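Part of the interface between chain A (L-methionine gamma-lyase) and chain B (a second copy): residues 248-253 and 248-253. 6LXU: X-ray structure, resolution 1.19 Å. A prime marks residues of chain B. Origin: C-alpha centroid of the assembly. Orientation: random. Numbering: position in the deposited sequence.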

ATOM      1  N   LEU A 248      15.005  -0.239   1.904  1.00  4.63           N
ATOM      2  CA  LEU A 248      13.754  -0.937   1.617  1.00  4.75           C
ATOM      3  C   LEU A 248      12.556  -0.108   2.093  1.00  4.57           C
ATOM      4  O   LEU A 248      12.513   0.395   3.211  1.00  4.81           O
ATOM      5  CB  LEU A 248      13.757  -2.296   2.303  1.00  4.82           C
ATOM      6  CG  LEU A 248      12.579  -3.204   1.972  1.00  4.97           C
ATOM      7  CD1 LEU A 248      12.521  -3.548   0.491  1.00  5.08           C
ATOM      8  CD2 LEU A 248      12.689  -4.477   2.793  1.00  5.14           C
ATOM      9  N   GLY A 249      11.548   0.007   1.240  1.00  4.66           N
ATOM     10  CA  GLY A 249      10.315   0.679   1.620  1.00  4.67           C
ATOM     11  C   GLY A 249       9.560  -0.149   2.658  1.00  4.82           C
ATOM     12  O   GLY A 249       9.478  -1.373   2.522  1.00  4.79           O
ATOM     13  N   PRO A 250       8.979   0.496   3.689  1.00  5.14           N
ATOM     14  CA  PRO A 250       8.216  -0.279   4.668  1.00  5.33           C
ATOM     15  C   PRO A 250       7.088  -1.110   4.048  1.00  5.05           C
ATOM     16  O   PRO A 250       6.861  -2.242   4.485  1.00  5.10           O
ATOM     17  CB  PRO A 250       7.747   0.784   5.656  1.00  5.50           C
ATOM     18  CG  PRO A 250       8.848   1.795   5.636  1.00  5.53           C
ATOM     19  CD  PRO A 250       9.245   1.865   4.181  1.00  5.32           C
ATOM     20  N   GLN A 251       6.433  -0.596   3.020  1.00  5.11           N
ATOM     21  CA  GLN A 251       5.398  -1.388   2.333  1.00  5.26           C
ATOM     22  C   GLN A 251       5.980  -2.680   1.789  1.00  4.89           C
ATOM     23  O   GLN A 251       5.391  -3.760   1.933  1.00  4.74           O
ATOM     24  CB  GLN A 251       4.759  -0.599   1.194  1.00  5.79           C
ATOM     25  CG  GLN A 251       3.699  -1.399   0.452  1.00  6.28           C
ATOM     26  CD  GLN A 251       2.527  -1.748   1.334  1.00  6.92           C
ATOM     27  OE1 GLN A 251       1.979  -0.862   2.012  1.00  8.35           O
ATOM     28  NE2 GLN A 251       2.110  -3.019   1.336  1.00  7.26           N
ATOM     29  N   GLU A 252       7.137  -2.580   1.139  1.00  4.72           N
ATOM     30  CA  GLU A 252       7.786  -3.764   0.598  1.00  4.74           C
ATOM     31  C   GLU A 252       8.262  -4.703   1.700  1.00  4.53           C
ATOM     32  O   GLU A 252       8.146  -5.916   1.555  1.00  4.42           O
ATOM     33  CB  GLU A 252       8.907  -3.406  -0.378  1.00  4.95           C
ATOM     34  CG  GLU A 252       8.397  -2.941  -1.734  1.00  5.28           C
ATOM     35  CD  GLU A 252       7.916  -1.498  -1.783  1.00  5.37           C
ATOM     36  OE1 GLU A 252       8.374  -0.680  -0.947  1.00  5.53           O
ATOM     37  OE2 GLU A 252       7.114  -1.139  -2.686  1.00  6.36           O
ATOM     38  N   ALA A 253       8.767  -4.155   2.805  1.00  4.41           N
ATOM     39  CA  ALA A 253       9.102  -5.005   3.946  1.00  4.48           C
ATOM     40  C   ALA A 253       7.882  -5.812   4.401  1.00  4.45           C
ATOM     41  O   ALA A 253       7.998  -7.014   4.660  1.00  4.56           O
ATOM     42  CB  ALA A 253       9.682  -4.179   5.081  1.00  4.54           C
TER
ATOM     43  N   LEU B 248      13.723   2.032  -6.030  1.00  4.63           N
ATOM     44  CA  LEU B 248      12.528   2.577  -5.393  1.00  4.75           C
ATOM     45  C   LEU B 248      11.355   1.600  -5.528  1.00  4.57           C
ATOM     46  O   LEU B 248      11.062   1.076  -6.597  1.00  4.81           O
ATOM     47  CB  LEU B 248      12.173   3.915  -6.028  1.00  4.82           C
ATOM     48  CG  LEU B 248      11.033   4.678  -5.364  1.00  4.97           C
ATOM     49  CD1 LEU B 248      11.352   5.037  -3.920  1.00  5.08           C
ATOM     50  CD2 LEU B 248      10.753   5.940  -6.161  1.00  5.14           C
ATOM     51  N   GLY B 249      10.648   1.379  -4.428  1.00  4.66           N
ATOM     52  CA  GLY B 249       9.450   0.555  -4.460  1.00  4.67           C
ATOM     53  C   GLY B 249       8.338   1.265  -5.229  1.00  4.82           C
ATOM     54  O   GLY B 249       8.149   2.473  -5.055  1.00  4.79           O
ATOM     55  N   PRO B 250       7.575   0.537  -6.067  1.00  5.14           N
ATOM     56  CA  PRO B 250       6.479   1.196  -6.778  1.00  5.33           C
ATOM     57  C   PRO B 250       5.479   1.894  -5.853  1.00  5.05           C
ATOM     58  O   PRO B 250       5.002   2.982  -6.189  1.00  5.10           O
ATOM     59  CB  PRO B 250       5.885   0.067  -7.614  1.00  5.50           C
ATOM     60  CG  PRO B 250       7.062  -0.802  -7.922  1.00  5.53           C
ATOM     61  CD  PRO B 250       7.857  -0.798  -6.638  1.00  5.32           C
ATOM     62  N   GLN B 251       5.205   1.323  -4.692  1.00  5.11           N
ATOM     63  CA  GLN B 251       4.316   1.994  -3.729  1.00  5.26           C
ATOM     64  C   GLN B 251       4.866   3.357  -3.347  1.00  4.89           C
ATOM     65  O   GLN B 251       4.133   4.354  -3.301  1.00  4.74           O
ATOM     66  CB  GLN B 251       4.123   1.153  -2.470  1.00  5.79           C
ATOM     67  CG  GLN B 251       3.225   1.831  -1.447  1.00  6.28           C
ATOM     68  CD  GLN B 251       1.818   2.019  -1.958  1.00  6.92           C
ATOM     69  OE1 GLN B 251       1.215   1.061  -2.471  1.00  8.35           O
ATOM     70  NE2 GLN B 251       1.267   3.229  -1.821  1.00  7.26           N
ATOM     71  N   GLU B 252       6.161   3.409  -3.049  1.00  4.72           N
ATOM     72  CA  GLU B 252       6.787   4.674  -2.691  1.00  4.74           C
ATOM     73  C   GLU B 252       6.817   5.644  -3.866  1.00  4.53           C
ATOM     74  O   GLU B 252       6.599   6.836  -3.673  1.00  4.42           O
ATOM     75  CB  GLU B 252       8.171   4.471  -2.075  1.00  4.95           C
ATOM     76  CG  GLU B 252       8.123   3.972  -0.639  1.00  5.28           C
ATOM     77  CD  GLU B 252       7.854   2.482  -0.482  1.00  5.37           C
ATOM     78  OE1 GLU B 252       8.156   1.712  -1.428  1.00  5.53           O
ATOM     79  OE2 GLU B 252       7.387   2.044   0.603  1.00  6.36           O
ATOM     80  N   ALA B 253       7.054   5.142  -5.078  1.00  4.41           N
ATOM     81  CA  ALA B 253       6.950   6.007  -6.251  1.00  4.48           C
ATOM     82  C   ALA B 253       5.562   6.651  -6.333  1.00  4.45           C
ATOM     83  O   ALA B 253       5.454   7.853  -6.593  1.00  4.56           O
ATOM     84  CB  ALA B 253       7.285   5.238  -7.519  1.00  4.54           C
TER

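How do the two backbones meet? Each stretch enters a helix at Pro250, with Gly249 as the N-cap, and Ala253 N donates to Gly249 O at 2.9 Å to close the first turn. An exact two-fold axis relates the copies, so like residues face each other: the CA atoms of Gly249 and Gly249′ lie 6.1 Å apart, and those of Gln251 and Gln251′ 7.0 Å. Every contact therefore occurs twice or pairs a residue with its own copy across the axis.

What brings the two glutamates together? The CA-to-CB bond of Glu252 points toward the partner, and chi1 m (-75°) with chi2 p (79°) carries the carboxylate back alongside its own helix start and up to the axis. There Glu252 OE1 lies 2.4 Å from Glu252′ OE1. Two fully charged carboxylates would repel strongly at this range, so one group probably holds a proton, although the coordinates do not place it.

Where does the other carboxylate oxygen go? Glu252 OE2 reaches the first turn of the partner helix, 3.4 Å from Gly249′ CA and 3.7 Å from Gln251′ N. The helix start, where the dipole is positive, is a favourable electrostatic setting for an acid, but OE2 is hydrogen-bonded elsewhere in the structure. Glycine makes the approach possible: an ideal CB on Gly249′ would lie 2.3 Å from Glu252 OE2, a clash.

How do the glutamines pack? Gln251 also points its CA-to-CB bond toward the other chain. With chi1 t (179°) the side chain extends as far as CG, which meets Gln251′ CG at 3.8 Å, a van der Waals contact between methylenes. Chi2 p (64°) then bends the chain before the amide, whose NE2 is hydrogen-bonded elsewhere in the structure.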